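Local coordinates for protein second substrate binding domain of putative amino acid ABC transporter (Streptococcus pneumoniae, PDB 4OEN) that probably binds an amino acid outside the cell and delivers it to the membrane part of an ABC importer, as family 3 solute-binding proteins do, at residues E31-I36 against G65-M70; S56-G61 against A78-S83. One frame throughout, in Å; residues are numbered along the deposited sequence.

Contact 1. Residues E31-I36 against G65-M70; sequences ELIKAI and GIIAGM
I67 reaches from segment G65-M70 to the helix segment E31-I36 and meets L32 and I33, an example of how one branched side chain can join a helix to a sheet. Its CB stands well back: the nearest helix-segment atom, I33 CB, is 5.2 Å from I67 CB. There the chain divides. The short branch, CG2, leans toward I33, with I67 CG2 4.4 Å from I33 CB and 4.5 Å from I33 CG2. Along the long branch, CG1 is a spacer that touches neither residue. With CG1 anti to the backbone N (chi1 -165°) and the chain extended beyond it (chi2 177°), the tip is carried straight out to the helix. Here I67 CD1 settles between two neighbours, 4.3 Å from L32 CD2 and also 4.3 Å from I33 CB. The methyl of L32 thus meets the tip methyl to methyl, whereas I33 offers the root of its side chain. Y86 touches both L32 and I67, and I33 rests in addition on F201 of helix 195-210 and on I44 and I46 of strand 44-47. The backbone of I67 is fixed separately, by pairing with A8 and by a hydrogen bond from S9 OG to I67 O. All three touching residues are buried, and every atom that meets across the contact is aliphatic carbon. Separations of 4.3 Å or more make this a light touch with no directional bond, so its contribution should be chiefly hydrophobic, and the wider cluster of neighbours shares in shielding these groups from water.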
loop_
_atom_site.group_PDB
_atom_site.type_symbol
_atom_site.label_atom_id
_atom_site.label_comp_id
_atom_site.label_asym_id
_atom_site.label_seq_id
_atom_site.Cartn_x
_atom_site.Cartn_y
_atom_site.Cartn_z
ATOM N N GLU A 31 3.486 -5.163 11.932
ATOM C CA GLU A 31 4.852 -5.274 12.414
ATOM C C GLU A 31 5.437 -3.913 12.766
ATOM O O GLU A 31 6.149 -3.782 13.756
ATOM C CB GLU A 31 5.730 -5.984 11.384
ATOM C CG GLU A 31 5.358 -7.442 11.224
ATOM C CD GLU A 31 6.457 -8.282 10.594
ATOM O OE1 GLU A 31 7.654 -8.066 10.894
ATOM O OE2 GLU A 31 6.112 -9.167 9.797
ATOM N N LEU A 32 5.139 -2.903 11.947
ATOM C CA LEU A 32 5.708 -1.579 12.146
ATOM C C LEU A 32 5.195 -0.931 13.436
ATOM O O LEU A 32 5.978 -0.419 14.221
ATOM C CB LEU A 32 5.404 -0.693 10.944
ATOM C CG LEU A 32 5.855 0.761 11.053
ATOM C CD1 LEU A 32 7.358 0.845 11.140
ATOM C CD2 LEU A 32 5.307 1.544 9.879
ATOM N N ILE A 33 3.884 -0.968 13.682
ATOM C CA ILE A 33 3.397 -0.301 14.887
ATOM C C ILE A 33 3.917 -1.006 16.149
ATOM O O ILE A 33 4.273 -0.352 17.129
ATOM C CB ILE A 33 1.846 -0.195 14.912
ATOM C CG1 ILE A 33 1.409 0.799 15.992
ATOM C CG2 ILE A 33 1.171 -1.564 15.050
ATOM C CD1 ILE A 33 1.976 2.186 15.794
ATOM N N LYS A 34 4.003 -2.331 16.116
ATOM C CA LYS A 34 4.554 -3.077 17.243
ATOM C C LYS A 34 6.019 -2.740 17.502
ATOM O O LYS A 34 6.424 -2.605 18.654
ATOM C CB LYS A 34 4.412 -4.573 17.006
ATOM C CG LYS A 34 2.974 -5.035 17.045
ATOM C CD LYS A 34 2.866 -6.474 16.632
ATOM C CE LYS A 34 1.414 -6.828 16.378
ATOM N NZ LYS A 34 1.252 -8.261 16.034
ATOM N N ALA A 35 6.812 -2.624 16.436
ATOM C CA ALA A 35 8.227 -2.273 16.599
ATOM C C ALA A 35 8.412 -0.854 17.123
ATOM O O ALA A 35 9.347 -0.579 17.896
ATOM C CB ALA A 35 8.976 -2.445 15.278
ATOM N N ILE A 36 7.538 0.048 16.687
ATOM C CA ILE A 36 7.609 1.431 17.130
ATOM C C ILE A 36 7.204 1.527 18.598
ATOM O O ILE A 36 7.846 2.215 19.382
ATOM C CB ILE A 36 6.737 2.325 16.237
ATOM C CG1 ILE A 36 7.431 2.490 14.883
ATOM C CG2 ILE A 36 6.484 3.680 16.882
ATOM C CD1 ILE A 36 6.693 3.364 13.878
ATOM N N GLY A 65 -5.365 5.773 17.545
ATOM C CA GLY A 65 -4.694 5.937 16.271
ATOM C C GLY A 65 -5.178 4.913 15.282
ATOM O O GLY A 65 -5.814 3.932 15.667
ATOM N N ILE A 66 -4.920 5.183 14.009
ATOM C CA ILE A 66 -5.226 4.239 12.938
ATOM C C ILE A 66 -4.008 3.998 12.055
ATOM O O ILE A 66 -3.277 4.927 11.711
ATOM C CB ILE A 66 -6.424 4.723 12.084
ATOM C CG1 ILE A 66 -6.675 3.767 10.917
ATOM C CG2 ILE A 66 -6.223 6.153 11.581
ATOM C CD1 ILE A 66 -7.936 4.098 10.115
ATOM N N ILE A 67 -3.764 2.729 11.743
ATOM C CA ILE A 67 -2.734 2.378 10.767
ATOM C C ILE A 67 -3.357 1.293 9.906
ATOM O O ILE A 67 -3.853 0.293 10.424
ATOM C CB ILE A 67 -1.396 1.936 11.442
ATOM C CG1 ILE A 67 -0.261 1.951 10.412
ATOM C CG2 ILE A 67 -1.524 0.589 12.209
ATOM C CD1 ILE A 67 1.127 1.597 11.016
ATOM N N ALA A 68 -3.407 1.523 8.599
ATOM C CA ALA A 68 -4.133 0.618 7.704
ATOM C C ALA A 68 -3.857 0.940 6.248
ATOM O O ALA A 68 -4.791 1.108 5.466
ATOM C CB ALA A 68 -5.659 0.687 7.979
ATOM N N GLY A 69 -2.578 1.047 5.881
ATOM C CA GLY A 69 -2.216 1.449 4.531
ATOM C C GLY A 69 -2.947 2.711 4.116
ATOM O O GLY A 69 -3.377 2.847 2.967
ATOM N N MET A 70 -3.072 3.633 5.066
ATOM C CA MET A 70 -3.935 4.806 4.923
ATOM C C MET A 70 -3.287 5.920 4.124
ATOM O O MET A 70 -2.219 6.416 4.488
ATOM C CB MET A 70 -4.317 5.322 6.305
ATOM C CG MET A 70 -5.209 6.548 6.282
ATOM S SD MET A 70 -5.735 6.929 7.974
ATOM C CE MET A 70 -6.817 8.330 7.688
#

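Contact 2. Residues S56-G61 against A78-S83; sequences SAVQAG and ATFDFS
The side-chain amide of Q59 bridges to the backbone of T79 while placing its NE2 over the ring of F80. Q59 NE2 donates to T79 O at 3.0 Å in a nearly straight bond (164° at the hydrogen), coming from above the carbonyl plane. The same nitrogen sits 3.2 Å above the centre of the F80 ring. Amide and ring planes are 75° apart, so the amide is upended over the ring rather than laid flat on it, consistent with an N-H directed at the pi face. A bend at chi2 (-56°) folds the Q59 chain into this position. On its other side Q59 OE1 takes a 2.6 Å hydrogen bond from a water that also donates to T79 O, closing a small bridge and fixing the rotation of the amide. V58 adds an apolar touch, CG1 lying 3.7 Å from F80 CE1.

Farther out, F80 rests on A188 of strand 180-190, and T79 pairs with K191 through the backbone. K190 NZ bonds to Q59 O near the helix end, where G61 closes a Schellman motif. The whole is the C-terminal turn of helix 51-60 packed against the start of strand 80-82, in an alpha/beta lobe of the periplasmic binding protein type II fold.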
loop_
_atom_site.group_PDB
_atom_site.type_symbol
_atom_site.label_atom_id
_atom_site.label_comp_id
_atom_site.label_asym_id
_atom_site.label_seq_id
_atom_site.Cartn_x
_atom_site.Cartn_y
_atom_site.Cartn_z
ATOM N N SER A 56 -14.066 5.623 12.236
ATOM C CA SER A 56 -15.087 5.991 13.215
ATOM C C SER A 56 -14.577 6.000 14.649
ATOM O O SER A 56 -14.858 6.936 15.412
ATOM C CB SER A 56 -16.288 5.037 13.130
ATOM O OG SER A 56 -17.043 5.257 11.953
ATOM N N ALA A 57 -13.858 4.944 15.018
ATOM C CA ALA A 57 -13.431 4.768 16.401
ATOM C C ALA A 57 -12.444 5.870 16.795
ATOM O O ALA A 57 -12.551 6.438 17.879
ATOM C CB ALA A 57 -12.816 3.378 16.602
ATOM N N VAL A 58 -11.517 6.194 15.898
ATOM C CA VAL A 58 -10.553 7.260 16.160
ATOM C C VAL A 58 -11.275 8.610 16.270
ATOM O O VAL A 58 -11.019 9.388 17.192
ATOM C CB VAL A 58 -9.454 7.320 15.069
ATOM C CG1 VAL A 58 -8.642 8.614 15.186
ATOM C CG2 VAL A 58 -8.528 6.101 15.176
ATOM N N GLN A 59 -12.205 8.874 15.357
ATOM C CA GLN A 59 -12.926 10.150 15.366
ATOM C C GLN A 59 -13.804 10.324 16.606
ATOM O O GLN A 59 -13.979 11.435 17.101
ATOM C CB GLN A 59 -13.771 10.286 14.100
ATOM C CG GLN A 59 -12.939 10.580 12.859
ATOM C CD GLN A 59 -12.070 11.820 13.023
ATOM O OE1 GLN A 59 -12.540 12.875 13.454
ATOM N NE2 GLN A 59 -10.792 11.695 12.675
ATOM N N ALA A 60 -14.330 9.210 17.105
ATOM C CA ALA A 60 -15.165 9.205 18.294
ATOM C C ALA A 60 -14.342 9.219 19.585
ATOM O O ALA A 60 -14.890 9.410 20.672
ATOM C CB ALA A 60 -16.085 7.997 18.276
ATOM N N GLY A 61 -13.030 9.022 19.465
ATOM C CA GLY A 61 -12.168 8.991 20.633
ATOM C C GLY A 61 -12.104 7.645 21.336
ATOM O O GLY A 61 -11.557 7.541 22.434
ATOM N N ALA A 78 -8.435 17.313 7.312
ATOM C CA ALA A 78 -9.437 18.111 7.998
ATOM C C ALA A 78 -9.800 17.527 9.359
ATOM O O ALA A 78 -10.181 18.257 10.267
ATOM C CB ALA A 78 -10.688 18.253 7.137
ATOM N N THR A 79 -9.687 16.210 9.502
ATOM C CA THR A 79 -10.088 15.571 10.752
ATOM C C THR A 79 -9.010 14.666 11.345
ATOM O O THR A 79 -9.165 14.176 12.461
ATOM C CB THR A 79 -11.384 14.748 10.561
ATOM O OG1 THR A 79 -11.204 13.818 9.492
ATOM C CG2 THR A 79 -12.565 15.663 10.218
ATOM N N PHE A 80 -7.924 14.458 10.607
ATOM C CA PHE A 80 -6.810 13.629 11.088
ATOM C C PHE A 80 -5.494 14.395 11.076
ATOM O O PHE A 80 -5.258 15.221 10.194
ATOM C CB PHE A 80 -6.625 12.383 10.214
ATOM C CG PHE A 80 -7.694 11.338 10.376
ATOM C CD1 PHE A 80 -7.614 10.405 11.397
ATOM C CD2 PHE A 80 -8.749 11.259 9.476
ATOM C CE1 PHE A 80 -8.584 9.421 11.550
ATOM C CE2 PHE A 80 -9.725 10.274 9.620
ATOM C CZ PHE A 80 -9.632 9.348 10.662
ATOM N N ASP A 81 -4.624 14.082 12.028
ATOM C CA ASP A 81 -3.225 14.488 11.975
ATOM C C ASP A 81 -2.400 13.263 11.605
ATOM O O ASP A 81 -2.524 12.215 12.226
ATOM C CB ASP A 81 -2.750 15.057 13.317
ATOM C CG ASP A 81 -3.366 16.415 13.649
ATOM O OD1 ASP A 81 -3.779 17.150 12.728
ATOM O OD2 ASP A 81 -3.422 16.746 14.853
ATOM N N PHE A 82 -1.563 13.406 10.588
ATOM C CA PHE A 82 -0.789 12.291 10.079
ATOM C C PHE A 82 0.632 12.299 10.603
ATOM O O PHE A 82 1.206 13.365 10.865
ATOM C CB PHE A 82 -0.764 12.323 8.553
ATOM C CG PHE A 82 -2.054 11.891 7.906
ATOM C CD1 PHE A 82 -2.367 10.544 7.780
ATOM C CD2 PHE A 82 -2.918 12.833 7.358
ATOM C CE1 PHE A 82 -3.545 10.136 7.154
ATOM C CE2 PHE A 82 -4.088 12.434 6.735
ATOM C CZ PHE A 82 -4.400 11.083 6.625
ATOM N N SER A 83 1.196 11.107 10.728
ATOM C CA SER A 83 2.629 10.930 10.911
ATOM C C SER A 83 3.390 11.241 9.630
ATOM O O SER A 83 2.809 11.481 8.573
ATOM C CB SER A 83 2.949 9.496 11.312
ATOM O OG SER A 83 2.800 8.623 10.197
HETATM O O HOH W 1 -11.735 15.296 14.133
#

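The four segments alternate along the chain: 31-36 of contact 1, 56-61 of contact 2, then 65-70 and 78-83. The centres of the two contacts lie about 14 Å apart, and both contacts reach the same mixed sheet, within the same lobe. Helix 28-40 meets segment 65-70 through I67, while the adjacent I66 points to helix 51-60, so the two helices flank opposite faces of the sheet. The contacts also touch directly: V58 CG2 lies 3.5 Å from G65 O, and M70 CE is 3.9 Å from F80 CD2. Interleaved in sequence and joined in space, they tie successive helices and strands into the compact alpha/beta layers of a solute-binding lobe.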